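Local atomic coordinates of gamma-glutamyl-gamma-aminobutyraldehyde dehydrogenase (Burkholderia cenocepacia, PDB entry 4LIH), a protein that probably oxidises aldehydes such as gamma-glutamyl-gamma-aminobutyraldehyde to carboxylic acids with NAD(P)+ as the hydride acceptor. Residues Val71-Arg75 / His241-Asp245; Met181-Lys185 / Arg483-Leu487; Pro188-Asn194 / Ala489-Thr494; Asp245-Gly251 / Lys269-Leu275. All coordinates share one frame. Numbering follows the deposited sequence.

Contact 1: Val71-Arg75 / His241-Asp245; sequences VAAAR and HRDVD
Residues Val71-Arg75 are a regular piece of helix 64-80 (Arg75 N to Val71 O, 2.9 Å), and His241-Asp245 form the connection from helix 232-240 to strand 246-250, opening with a type I beta turn from His241 to Val244. The backbones come nearest at Val71 and Asp243, whose CA atoms are 7.0 Å apart. This is a helix-to-loop salt-bridge network, built round Arg75, at the edge of the Rossmann-like part of the aldehyde dehydrogenase fold. Asp243 N donates to His241 ND1 (3.0 Å), while His241 NE2 is hydrogen-bonded to Asn68 OD1 on helix 64-80. Val71, chi1 t (168°), sets CG1 over a face of the His241 ring (3.7 Å from its centroid, a CH-pi contact) and CG2 3.8 Å from Val244 CG2. Arg75 (t, p, p) curls its guanidinium onto the loop: NE forms a salt bridge with Asp243 OD1 at 3.2 Å, its hydrogen bond weak, and NH1 pairs with Asp79. Its NH2 donates twice, to Asp243 O at 2.9 Å and to Asp245 OD2 at 2.6 Å.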
loop_
_atom_site.group_PDB
_atom_site.type_symbol
_atom_site.label_atom_id
_atom_site.label_comp_id
_atom_site.label_asym_id
_atom_site.label_seq_id
_atom_site.Cartn_x
_atom_site.Cartn_y
_atom_site.Cartn_z
ATOM N N VAL A 71 3.167 35.738 -2.415
ATOM C CA VAL A 71 4.221 34.758 -2.314
ATOM C C VAL A 71 5.046 34.881 -1.029
ATOM O O VAL A 71 5.391 33.870 -0.414
ATOM C CB VAL A 71 5.133 34.777 -3.570
ATOM C CG1 VAL A 71 6.385 33.956 -3.329
ATOM C CG2 VAL A 71 4.375 34.272 -4.795
ATOM N N ALA A 72 5.329 36.111 -0.619
ATOM C CA ALA A 72 6.067 36.389 0.614
ATOM C C ALA A 72 5.306 35.920 1.849
ATOM O O ALA A 72 5.901 35.297 2.752
ATOM C CB ALA A 72 6.393 37.878 0.727
ATOM N N ALA A 73 4.001 36.181 1.860
ATOM C CA ALA A 73 3.138 35.770 2.978
ATOM C C ALA A 73 3.039 34.234 3.067
ATOM O O ALA A 73 3.010 33.647 4.140
ATOM C CB ALA A 73 1.741 36.382 2.833
ATOM N N ALA A 74 2.947 33.611 1.906
ATOM C CA ALA A 74 2.920 32.157 1.791
ATOM C C ALA A 74 4.201 31.524 2.304
ATOM O O ALA A 74 4.192 30.488 3.019
ATOM C CB ALA A 74 2.707 31.803 0.348
ATOM N N ARG A 75 5.313 32.114 1.868
ATOM C CA ARG A 75 6.653 31.686 2.252
ATOM C C ARG A 75 6.799 31.845 3.763
ATOM O O ARG A 75 7.286 30.938 4.465
ATOM C CB ARG A 75 7.708 32.517 1.522
ATOM C CG ARG A 75 9.149 32.322 2.014
ATOM C CD ARG A 75 9.514 30.826 2.125
ATOM N NE ARG A 75 9.406 30.264 0.833
ATOM C CZ ARG A 75 9.323 28.980 0.501
ATOM N NH1 ARG A 75 9.363 27.982 1.377
ATOM N NH2 ARG A 75 9.171 28.726 -0.773
ATOM N N HIS A 241 8.594 32.780 -10.385
ATOM C CA HIS A 241 8.980 33.234 -9.071
ATOM C C HIS A 241 10.022 32.359 -8.398
ATOM O O HIS A 241 9.901 31.134 -8.332
ATOM C CB HIS A 241 7.767 33.415 -8.143
ATOM C CG HIS A 241 7.978 34.464 -7.096
ATOM N ND1 HIS A 241 8.841 34.294 -6.051
ATOM C CD2 HIS A 241 7.495 35.729 -6.971
ATOM C CE1 HIS A 241 8.867 35.383 -5.303
ATOM N NE2 HIS A 241 8.048 36.264 -5.838
ATOM N N ARG A 242 11.038 33.016 -7.860
ATOM C CA ARG A 242 12.154 32.337 -7.206
ATOM C C ARG A 242 11.787 31.674 -5.864
ATOM O O ARG A 242 12.514 30.816 -5.361
ATOM C CB ARG A 242 13.327 33.323 -7.016
ATOM N N ASP A 243 10.609 32.014 -5.358
ATOM C CA ASP A 243 10.185 31.577 -4.058
ATOM C C ASP A 243 8.931 30.712 -4.022
ATOM O O ASP A 243 8.353 30.456 -2.946
ATOM C CB ASP A 243 9.940 32.780 -3.218
ATOM C CG ASP A 243 10.249 32.516 -1.829
ATOM O OD1 ASP A 243 10.978 31.524 -1.625
ATOM O OD2 ASP A 243 9.774 33.271 -0.977
ATOM N N VAL A 244 8.505 30.315 -5.199
ATOM C CA VAL A 244 7.410 29.357 -5.395
ATOM C C VAL A 244 8.126 28.009 -5.687
ATOM O O VAL A 244 9.055 27.939 -6.463
ATOM C CB VAL A 244 6.535 29.784 -6.581
ATOM C CG1 VAL A 244 5.594 28.674 -7.038
ATOM C CG2 VAL A 244 5.748 31.052 -6.222
ATOM N N ASP A 245 7.631 26.941 -5.072
ATOM C CA ASP A 245 8.269 25.647 -5.113
ATOM C C ASP A 245 7.587 24.692 -6.087
ATOM O O ASP A 245 8.152 23.678 -6.456
ATOM C CB ASP A 245 8.231 25.051 -3.713
ATOM C CG ASP A 245 8.991 25.900 -2.698
ATOM O OD1 ASP A 245 10.226 26.030 -2.886
ATOM O OD2 ASP A 245 8.405 26.387 -1.718
HETATM O O HOH W 1 10.003 24.950 0.841
#

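Contact 2: Met181-Lys185 / Arg483-Leu487; sequences MAAWK and RDKSL
Met181-Lys185 is helical, part of helix 178-191, and meets the irregular segment Arg483-Leu487, in which Asp484 is extended (phi/psi -97/159) and Lys485 has positive phi (64/162). The closest CA atoms, Trp184 and Asp484, are 6.3 Å apart. Trp184 (chi1 -80°, chi2 17°) lays its indole against the loop: Lys485 CG stands over one face, 3.9 Å from the six-membered ring centroid and 11° off its normal, a CH-pi contact, and Asp484 CB lies 3.7 Å from Trp184 CE3. Lys185 starts away from the loop, but its m, m, t, t side chain brings NZ to Asp484 OD2 at 2.8 Å in a salt bridge; NZ also bonds to Thr250. Two waters satisfy Trp184 O. Water 2 donates to Trp184 O (2.9 Å) and accepts from Lys485 N (2.8 Å), while water 3 donates to both Trp184 O (2.7 Å) and Asp484 OD1 (2.5 Å). Asp484 N makes a weak hydrogen bond to Glu274 OE1, and Lys485 NZ is held by Asp468 O. With the side chains of Asp484 and Glu274, the predicted active-site residue, about 4 Å apart, and MES, probably from the crystallisation liquor, about 4 Å from the Trp184 side chain, this buried, water-bridged contact probably lines the aldehyde dehydrogenase active site.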
loop_
_atom_site.group_PDB
_atom_site.type_symbol
_atom_site.label_atom_id
_atom_site.label_comp_id
_atom_site.label_asym_id
_atom_site.label_seq_id
_atom_site.Cartn_x
_atom_site.Cartn_y
_atom_site.Cartn_z
ATOM N N MET A 181 -12.145 23.257 -10.232
ATOM C CA MET A 181 -10.718 23.089 -10.572
ATOM C C MET A 181 -9.833 23.719 -9.539
ATOM O O MET A 181 -8.803 23.157 -9.175
ATOM C CB MET A 181 -10.357 23.632 -11.965
ATOM C CG MET A 181 -10.893 22.777 -13.116
ATOM S SD MET A 181 -10.583 20.986 -13.134
ATOM C CE MET A 181 -8.796 20.975 -12.722
ATOM N N ALA A 182 -10.223 24.883 -9.039
ATOM C CA ALA A 182 -9.488 25.534 -7.933
ATOM C C ALA A 182 -9.320 24.552 -6.777
ATOM O O ALA A 182 -8.200 24.282 -6.316
ATOM C CB ALA A 182 -10.178 26.838 -7.499
ATOM N N ALA A 183 -10.433 23.992 -6.324
ATOM C CA ALA A 183 -10.434 23.068 -5.194
ATOM C C ALA A 183 -9.627 21.782 -5.483
ATOM O O ALA A 183 -9.009 21.227 -4.596
ATOM C CB ALA A 183 -11.850 22.710 -4.857
ATOM N N TRP A 184 -9.646 21.296 -6.727
ATOM C CA TRP A 184 -8.810 20.114 -7.101
ATOM C C TRP A 184 -7.309 20.383 -6.882
ATOM O O TRP A 184 -6.539 19.461 -6.601
ATOM C CB TRP A 184 -9.029 19.722 -8.577
ATOM C CG TRP A 184 -10.255 18.928 -8.802
ATOM C CD1 TRP A 184 -11.313 18.802 -7.947
ATOM C CD2 TRP A 184 -10.578 18.141 -9.953
ATOM N NE1 TRP A 184 -12.285 18.005 -8.508
ATOM C CE2 TRP A 184 -11.850 17.571 -9.728
ATOM C CE3 TRP A 184 -9.926 17.884 -11.169
ATOM C CZ2 TRP A 184 -12.494 16.737 -10.669
ATOM C CZ3 TRP A 184 -10.551 17.018 -12.099
ATOM C CH2 TRP A 184 -11.829 16.480 -11.836
ATOM N N LYS A 185 -6.906 21.639 -7.050
ATOM C CA LYS A 185 -5.560 22.077 -6.659
ATOM C C LYS A 185 -5.430 22.327 -5.159
ATOM O O LYS A 185 -4.583 21.729 -4.505
ATOM C CB LYS A 185 -5.101 23.333 -7.403
ATOM C CG LYS A 185 -5.248 23.338 -8.924
ATOM C CD LYS A 185 -4.724 22.120 -9.627
ATOM C CE LYS A 185 -4.890 22.319 -11.119
ATOM N NZ LYS A 185 -4.623 21.071 -11.877
ATOM N N ARG A 483 -1.613 13.869 -11.916
ATOM C CA ARG A 483 -2.991 13.591 -11.749
ATOM C C ARG A 483 -3.612 14.510 -10.657
ATOM O O ARG A 483 -3.032 14.794 -9.610
ATOM C CB ARG A 483 -3.179 12.126 -11.394
ATOM C CG ARG A 483 -2.573 11.124 -12.384
ATOM C CD ARG A 483 -3.437 11.148 -13.602
ATOM N NE ARG A 483 -3.086 10.209 -14.639
ATOM C CZ ARG A 483 -2.272 10.461 -15.645
ATOM N NH1 ARG A 483 -1.658 11.620 -15.753
ATOM N NH2 ARG A 483 -2.111 9.538 -16.561
ATOM N N ASP A 484 -4.847 14.898 -10.893
ATOM C CA ASP A 484 -5.751 15.425 -9.906
ATOM C C ASP A 484 -6.691 14.346 -9.359
ATOM O O ASP A 484 -6.867 13.278 -9.991
ATOM C CB ASP A 484 -6.534 16.598 -10.519
ATOM C CG ASP A 484 -5.696 17.897 -10.690
ATOM O OD1 ASP A 484 -4.535 18.036 -10.247
ATOM O OD2 ASP A 484 -6.249 18.848 -11.316
ATOM N N LYS A 485 -7.260 14.610 -8.159
ATOM C CA LYS A 485 -8.021 13.618 -7.410
ATOM C C LYS A 485 -7.127 12.420 -6.975
ATOM O O LYS A 485 -6.024 12.209 -7.525
ATOM C CB LYS A 485 -9.253 13.120 -8.195
ATOM C CG LYS A 485 -10.131 14.208 -8.826
ATOM C CD LYS A 485 -11.551 13.703 -9.136
ATOM C CE LYS A 485 -11.587 12.617 -10.185
ATOM N NZ LYS A 485 -12.966 12.129 -10.365
ATOM N N SER A 486 -7.605 11.665 -5.994
ATOM C CA SER A 486 -6.989 10.461 -5.448
ATOM C C SER A 486 -5.779 10.846 -4.651
ATOM O O SER A 486 -5.338 12.009 -4.695
ATOM C CB SER A 486 -6.560 9.484 -6.548
ATOM O OG SER A 486 -5.294 9.801 -7.079
ATOM N N LEU A 487 -5.240 9.874 -3.936
ATOM C CA LEU A 487 -4.054 10.103 -3.106
ATOM C C LEU A 487 -2.863 10.494 -3.958
ATOM O O LEU A 487 -1.984 11.194 -3.481
ATOM C CB LEU A 487 -3.696 8.887 -2.260
ATOM C CG LEU A 487 -4.748 8.529 -1.211
ATOM C CD1 LEU A 487 -4.307 7.206 -0.593
ATOM C CD2 LEU A 487 -4.847 9.601 -0.172
HETATM O O HOH W 2 -7.770 16.885 -6.681
HETATM O O HOH W 3 -4.231 18.710 -7.840
#

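Contact 3: Pro188-Asn194 / Ala489-Thr494; sequences PALAAGN and ALEKYT
At the apolar centre the Tyr493 ring (chi1 -58°) lies on Ala189, whose CB is 3.8 Å from the ring centroid and 10° off its normal, a CH-pi contact; Pro188 CG reaches Tyr493 CE2 at 3.8 Å. The helix beneath, 178-191, kinks at Pro188 and finishes in a Schellman motif with Gly193 at positive phi (108/-3), closed by Gly193 N to Leu190 O (3.0 Å) and Asn194 N to Ala189 O (3.3 Å). Across the contact, Ala489-Lys492 have helical phi/psi without regular bonding and lead into strand 494-502. The nearest CA pairs are Pro188-Leu490 at 5.7 Å and Ala189-Tyr493 at 5.6 Å. Further out, Leu490 (m, t) places CD2 3.9 Å from Pro188 CB and 4.3 Å from Ala192 CB, with Phe139 of helix 121-142 also packing on Pro188 and Leu490; Ala192 CB meets Thr494 CG2 at 4.0 Å. The polar edge is Asn194 (chi1 m), whose OD1 accepts from Gly167 N. Its ND2 joins the two segments, donating to Ala189 O and to Tyr493 O, each at 2.9 Å.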
loop_
_atom_site.group_PDB
_atom_site.type_symbol
_atom_site.label_atom_id
_atom_site.label_comp_id
_atom_site.label_asym_id
_atom_site.label_seq_id
_atom_site.Cartn_x
_atom_site.Cartn_y
_atom_site.Cartn_z
ATOM N N PRO A 188 -5.933 19.129 -2.160
ATOM C CA PRO A 188 -4.736 18.342 -1.778
ATOM C C PRO A 188 -3.515 19.177 -1.340
ATOM O O PRO A 188 -2.773 18.776 -0.434
ATOM C CB PRO A 188 -4.412 17.586 -3.057
ATOM C CG PRO A 188 -5.106 18.316 -4.172
ATOM C CD PRO A 188 -6.368 18.863 -3.547
ATOM N N ALA A 189 -3.250 20.302 -2.016
ATOM C CA ALA A 189 -2.049 21.073 -1.649
ATOM C C ALA A 189 -2.108 21.491 -0.168
ATOM O O ALA A 189 -1.103 21.410 0.519
ATOM C CB ALA A 189 -1.849 22.294 -2.549
ATOM N N LEU A 190 -3.270 21.957 0.295
ATOM C CA LEU A 190 -3.390 22.481 1.668
ATOM C C LEU A 190 -3.399 21.341 2.657
ATOM O O LEU A 190 -2.889 21.465 3.736
ATOM C CB LEU A 190 -4.656 23.313 1.851
ATOM C CG LEU A 190 -4.584 24.677 1.183
ATOM C CD1 LEU A 190 -5.974 25.261 1.110
ATOM C CD2 LEU A 190 -3.589 25.621 1.896
ATOM N N ALA A 191 -3.981 20.214 2.270
ATOM C CA ALA A 191 -4.063 19.095 3.202
ATOM C C ALA A 191 -2.654 18.661 3.557
ATOM O O ALA A 191 -2.377 18.299 4.700
ATOM C CB ALA A 191 -4.852 17.982 2.564
ATOM N N ALA A 192 -1.758 18.694 2.553
ATOM C CA ALA A 192 -0.357 18.301 2.735
ATOM C C ALA A 192 0.445 19.299 3.637
ATOM O O ALA A 192 1.515 18.992 4.176
ATOM C CB ALA A 192 0.273 18.118 1.370
ATOM N N GLY A 193 -0.091 20.499 3.869
ATOM C CA GLY A 193 0.647 21.456 4.728
ATOM C C GLY A 193 1.245 22.613 3.947
ATOM O O GLY A 193 1.758 23.569 4.537
ATOM N N ASN A 194 1.104 22.600 2.632
ATOM C CA ASN A 194 1.560 23.746 1.831
ATOM C C ASN A 194 0.800 25.062 2.020
ATOM O O ASN A 194 -0.362 25.092 2.441
ATOM C CB ASN A 194 1.578 23.385 0.365
ATOM C CG ASN A 194 2.356 22.140 0.092
ATOM O OD1 ASN A 194 3.588 22.144 0.120
ATOM N ND2 ASN A 194 1.646 21.052 -0.205
ATOM N N ALA A 489 -2.783 12.611 -6.209
ATOM C CA ALA A 489 -2.744 14.087 -6.332
ATOM C C ALA A 489 -1.710 14.715 -5.384
ATOM O O ALA A 489 -1.098 15.738 -5.704
ATOM C CB ALA A 489 -4.128 14.676 -6.108
ATOM N N LEU A 490 -1.506 14.087 -4.230
ATOM C CA LEU A 490 -0.609 14.615 -3.186
ATOM C C LEU A 490 0.873 14.578 -3.580
ATOM O O LEU A 490 1.691 15.337 -3.052
ATOM C CB LEU A 490 -0.806 13.843 -1.877
ATOM C CG LEU A 490 -2.212 13.990 -1.306
ATOM C CD1 LEU A 490 -2.571 12.833 -0.398
ATOM C CD2 LEU A 490 -2.366 15.319 -0.582
ATOM N N GLU A 491 1.218 13.713 -4.515
ATOM C CA GLU A 491 2.604 13.586 -4.975
ATOM C C GLU A 491 3.067 14.886 -5.634
ATOM O O GLU A 491 4.256 15.233 -5.596
ATOM C CB GLU A 491 2.760 12.390 -5.933
ATOM C CG GLU A 491 2.006 11.103 -5.517
ATOM C CD GLU A 491 2.044 9.970 -6.570
ATOM O OE1 GLU A 491 2.623 10.159 -7.649
ATOM O OE2 GLU A 491 1.483 8.865 -6.346
ATOM N N LYS A 492 2.129 15.632 -6.203
ATOM C CA LYS A 492 2.467 16.886 -6.876
ATOM C C LYS A 492 2.890 17.983 -5.913
ATOM O O LYS A 492 3.504 18.957 -6.337
ATOM C CB LYS A 492 1.278 17.373 -7.707
ATOM C CG LYS A 492 0.753 16.337 -8.674
ATOM C CD LYS A 492 -0.180 16.935 -9.689
ATOM C CE LYS A 492 -1.295 17.761 -9.046
ATOM N NZ LYS A 492 -2.019 16.988 -8.020
ATOM N N TYR A 493 2.585 17.803 -4.622
ATOM C CA TYR A 493 2.672 18.871 -3.604
ATOM C C TYR A 493 3.544 18.456 -2.416
ATOM O O TYR A 493 3.560 19.174 -1.366
ATOM C CB TYR A 493 1.254 19.177 -3.113
ATOM C CG TYR A 493 0.297 19.593 -4.218
ATOM C CD1 TYR A 493 0.591 20.673 -5.053
ATOM C CD2 TYR A 493 -0.879 18.903 -4.439
ATOM C CE1 TYR A 493 -0.272 21.053 -6.067
ATOM C CE2 TYR A 493 -1.715 19.241 -5.480
ATOM C CZ TYR A 493 -1.428 20.330 -6.277
ATOM O OH TYR A 493 -2.260 20.693 -7.290
ATOM N N THR A 494 4.195 17.279 -2.545
ATOM C CA THR A 494 5.095 16.729 -1.537
ATOM C C THR A 494 6.405 16.278 -2.179
ATOM O O THR A 494 6.464 16.055 -3.388
ATOM C CB THR A 494 4.478 15.510 -0.786
ATOM O OG1 THR A 494 4.147 14.490 -1.716
ATOM C CG2 THR A 494 3.207 15.893 -0.091
#

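Contact 4: Asp245-Gly251 / Lys269-Leu275; sequences DCIAFTG and KRAWLEL
Strands 246-250 and 270-274 run parallel as neighbours, their axes 4.7 Å apart at closest and their N-to-C directions 8° apart, in the beta-alpha-beta unit completed by helix 253-266. Asp245 opens the pairing: its O accepts from Arg270 N (3.1 Å), while its CA-to-CB bond points away from the second strand and OD2 forms a salt bridge with Arg75 NH2. Cys246 pairs with Arg270, their CA atoms 4.4 Å apart, and with chi1 t (166°) its SG meets the Trp272 edge, 3.8 Å from CD1. Ile247 turns both main-chain polar atoms to the second strand, N to Arg270 O (2.7 Å) and O to Trp272 N (2.9 Å), and its CG2 packs 3.9 Å from Ala271 CB. Ala248, paired with Trp272, sends CB to the face shared by Cys246 and Thr250, where Tyr493 and Lys185 cover it. Phe249 N donates to Trp272 O (2.9 Å) and Phe249 O accepts from Glu274 N (2.8 Å); its side chain, on the other face, sets CB 3.8 Å from Leu273 CD2 and ring atom CE2 3.8 Å from Leu275 CD2. Thr250 OG1, bonded to Lys185, lies 3.4 Å from Glu274 CB. Gly251 N to Glu274 O (3.0 Å) closes the series; a CB there would clash with Phe249 CZ. Six main-chain hydrogen bonds tie the strands together, consistent with a well-defined backbone position for Glu274, the predicted active-site residue, whose m, m side chain leads off the sheet.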
loop_
_atom_site.group_PDB
_atom_site.type_symbol
_atom_site.label_atom_id
_atom_site.label_comp_id
_atom_site.label_asym_id
_atom_site.label_seq_id
_atom_site.Cartn_x
_atom_site.Cartn_y
_atom_site.Cartn_z
ATOM N N ASP A 245 7.631 26.941 -5.072
ATOM C CA ASP A 245 8.269 25.647 -5.113
ATOM C C ASP A 245 7.587 24.692 -6.087
ATOM O O ASP A 245 8.152 23.678 -6.456
ATOM C CB ASP A 245 8.231 25.051 -3.713
ATOM C CG ASP A 245 8.991 25.900 -2.698
ATOM O OD1 ASP A 245 10.226 26.030 -2.886
ATOM O OD2 ASP A 245 8.405 26.387 -1.718
ATOM N N CYS A 246 6.375 25.022 -6.494
ATOM C CA CYS A 246 5.540 24.146 -7.310
ATOM C C CYS A 246 4.495 24.966 -7.978
ATOM O O CYS A 246 3.966 25.838 -7.358
ATOM C CB CYS A 246 4.860 23.087 -6.432
ATOM S SG CYS A 246 3.532 22.218 -7.254
ATOM N N ILE A 247 4.210 24.710 -9.256
ATOM C CA ILE A 247 3.127 25.378 -9.941
ATOM C C ILE A 247 2.227 24.307 -10.585
ATOM O O ILE A 247 2.729 23.444 -11.321
ATOM C CB ILE A 247 3.600 26.445 -10.982
ATOM C CG1 ILE A 247 2.381 27.169 -11.552
ATOM C CG2 ILE A 247 4.408 25.798 -12.117
ATOM C CD1 ILE A 247 2.663 28.521 -12.153
ATOM N N ALA A 248 0.938 24.375 -10.279
ATOM C CA ALA A 248 -0.125 23.490 -10.803
ATOM C C ALA A 248 -1.086 24.302 -11.669
ATOM O O ALA A 248 -1.648 25.283 -11.192
ATOM C CB ALA A 248 -0.887 22.849 -9.640
ATOM N N PHE A 249 -1.253 23.894 -12.941
ATOM C CA PHE A 249 -1.964 24.647 -13.968
ATOM C C PHE A 249 -2.967 23.729 -14.658
ATOM O O PHE A 249 -2.710 22.548 -14.892
ATOM C CB PHE A 249 -0.944 25.202 -14.983
ATOM C CG PHE A 249 -1.545 25.796 -16.239
ATOM C CD1 PHE A 249 -1.935 27.095 -16.270
ATOM C CD2 PHE A 249 -1.661 25.045 -17.404
ATOM C CE1 PHE A 249 -2.471 27.663 -17.403
ATOM C CE2 PHE A 249 -2.181 25.601 -18.551
ATOM C CZ PHE A 249 -2.600 26.922 -18.554
ATOM N N THR A 250 -4.139 24.272 -14.941
ATOM C CA THR A 250 -5.102 23.636 -15.816
ATOM C C THR A 250 -5.461 24.697 -16.806
ATOM O O THR A 250 -5.762 25.811 -16.393
ATOM C CB THR A 250 -6.365 23.155 -15.089
ATOM O OG1 THR A 250 -6.009 22.183 -14.097
ATOM C CG2 THR A 250 -7.377 22.494 -16.070
ATOM N N GLY A 251 -5.433 24.354 -18.106
ATOM C CA GLY A 251 -5.627 25.335 -19.182
ATOM C C GLY A 251 -5.234 24.791 -20.542
ATOM O O GLY A 251 -5.224 23.593 -20.733
ATOM N N LYS A 269 11.139 24.877 -10.196
ATOM C CA LYS A 269 9.923 24.590 -9.428
ATOM C C LYS A 269 9.206 23.438 -10.123
ATOM O O LYS A 269 9.253 23.327 -11.373
ATOM C CB LYS A 269 8.985 25.817 -9.342
ATOM C CG LYS A 269 8.484 26.366 -10.669
ATOM C CD LYS A 269 7.450 27.499 -10.547
ATOM C CE LYS A 269 7.896 28.630 -9.637
ATOM N NZ LYS A 269 9.135 29.324 -10.085
ATOM N N ARG A 270 8.536 22.590 -9.344
ATOM C CA ARG A 270 7.805 21.470 -9.939
ATOM C C ARG A 270 6.664 22.022 -10.747
ATOM O O ARG A 270 5.954 22.895 -10.277
ATOM C CB ARG A 270 7.255 20.504 -8.890
ATOM C CG ARG A 270 8.292 19.509 -8.394
ATOM C CD ARG A 270 9.422 20.239 -7.701
ATOM N NE ARG A 270 10.307 19.342 -6.961
ATOM C CZ ARG A 270 11.604 19.164 -7.174
ATOM N NH1 ARG A 270 12.225 19.700 -8.213
ATOM N NH2 ARG A 270 12.279 18.388 -6.354
ATOM N N ALA A 271 6.446 21.474 -11.942
ATOM C CA ALA A 271 5.380 21.997 -12.785
ATOM C C ALA A 271 4.476 20.862 -13.184
ATOM O O ALA A 271 4.946 19.846 -13.720
ATOM C CB ALA A 271 5.912 22.704 -14.013
ATOM N N TRP A 272 3.181 21.082 -12.964
ATOM C CA TRP A 272 2.159 20.072 -13.134
ATOM C C TRP A 272 0.990 20.617 -13.943
ATOM O O TRP A 272 0.319 21.559 -13.508
ATOM C CB TRP A 272 1.651 19.605 -11.769
ATOM C CG TRP A 272 2.662 18.940 -10.934
ATOM C CD1 TRP A 272 3.354 19.485 -9.883
ATOM C CD2 TRP A 272 3.157 17.616 -11.102
ATOM N NE1 TRP A 272 4.214 18.559 -9.374
ATOM C CE2 TRP A 272 4.095 17.395 -10.092
ATOM C CE3 TRP A 272 2.863 16.572 -12.010
ATOM C CZ2 TRP A 272 4.785 16.192 -9.966
ATOM C CZ3 TRP A 272 3.534 15.361 -11.881
ATOM C CH2 TRP A 272 4.499 15.188 -10.862
ATOM N N LEU A 273 0.725 20.003 -15.099
ATOM C CA LEU A 273 -0.241 20.548 -16.043
ATOM C C LEU A 273 -1.394 19.587 -16.296
ATOM O O LEU A 273 -1.197 18.402 -16.456
ATOM C CB LEU A 273 0.405 20.871 -17.402
ATOM C CG LEU A 273 1.736 21.622 -17.434
ATOM C CD1 LEU A 273 2.226 21.668 -18.885
ATOM C CD2 LEU A 273 1.640 23.013 -16.782
ATOM N N GLU A 274 -2.590 20.149 -16.400
ATOM C CA GLU A 274 -3.788 19.438 -16.848
ATOM C C GLU A 274 -4.239 20.281 -18.042
ATOM O O GLU A 274 -4.467 21.492 -17.916
ATOM C CB GLU A 274 -4.870 19.434 -15.742
ATOM C CG GLU A 274 -4.609 18.584 -14.506
ATOM C CD GLU A 274 -5.000 17.122 -14.633
ATOM O OE1 GLU A 274 -4.527 16.316 -13.836
ATOM O OE2 GLU A 274 -5.793 16.771 -15.518
ATOM N N LEU A 275 -4.300 19.671 -19.222
ATOM C CA LEU A 275 -4.455 20.421 -20.471
ATOM C C LEU A 275 -5.699 19.902 -21.185
ATOM O O LEU A 275 -6.532 19.263 -20.536
ATOM C CB LEU A 275 -3.186 20.300 -21.299
ATOM C CG LEU A 275 -1.890 20.697 -20.569
ATOM C CD1 LEU A 275 -0.660 20.409 -21.443
ATOM C CD2 LEU A 275 -1.967 22.175 -20.195
#

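Overall arrangement
Contacts 2, 3 and 4 form one connected core. Contacts 2 and 3 share helix 178-191, have centres 9 Å apart and are joined by Lys492 NZ to Arg483 O at 2.9 Å. Contact 4 lies inside the chain loops that both close: Lys185 NZ meets Thr250 OG1 at 2.8 Å, and Tyr493 OH lies 3.5 Å from Ala248 CB. Contact 1 is peripheral, its centre about 24 Å from that of the chain, yet continuous with contact 4 through the shared Asp245 and through Lys269 NZ to His241 O at 2.6 Å. The side chains of Asp484 and Tyr493 are about 4 Å and 8 Å from that of the predicted active-site Glu274, held in contact 4.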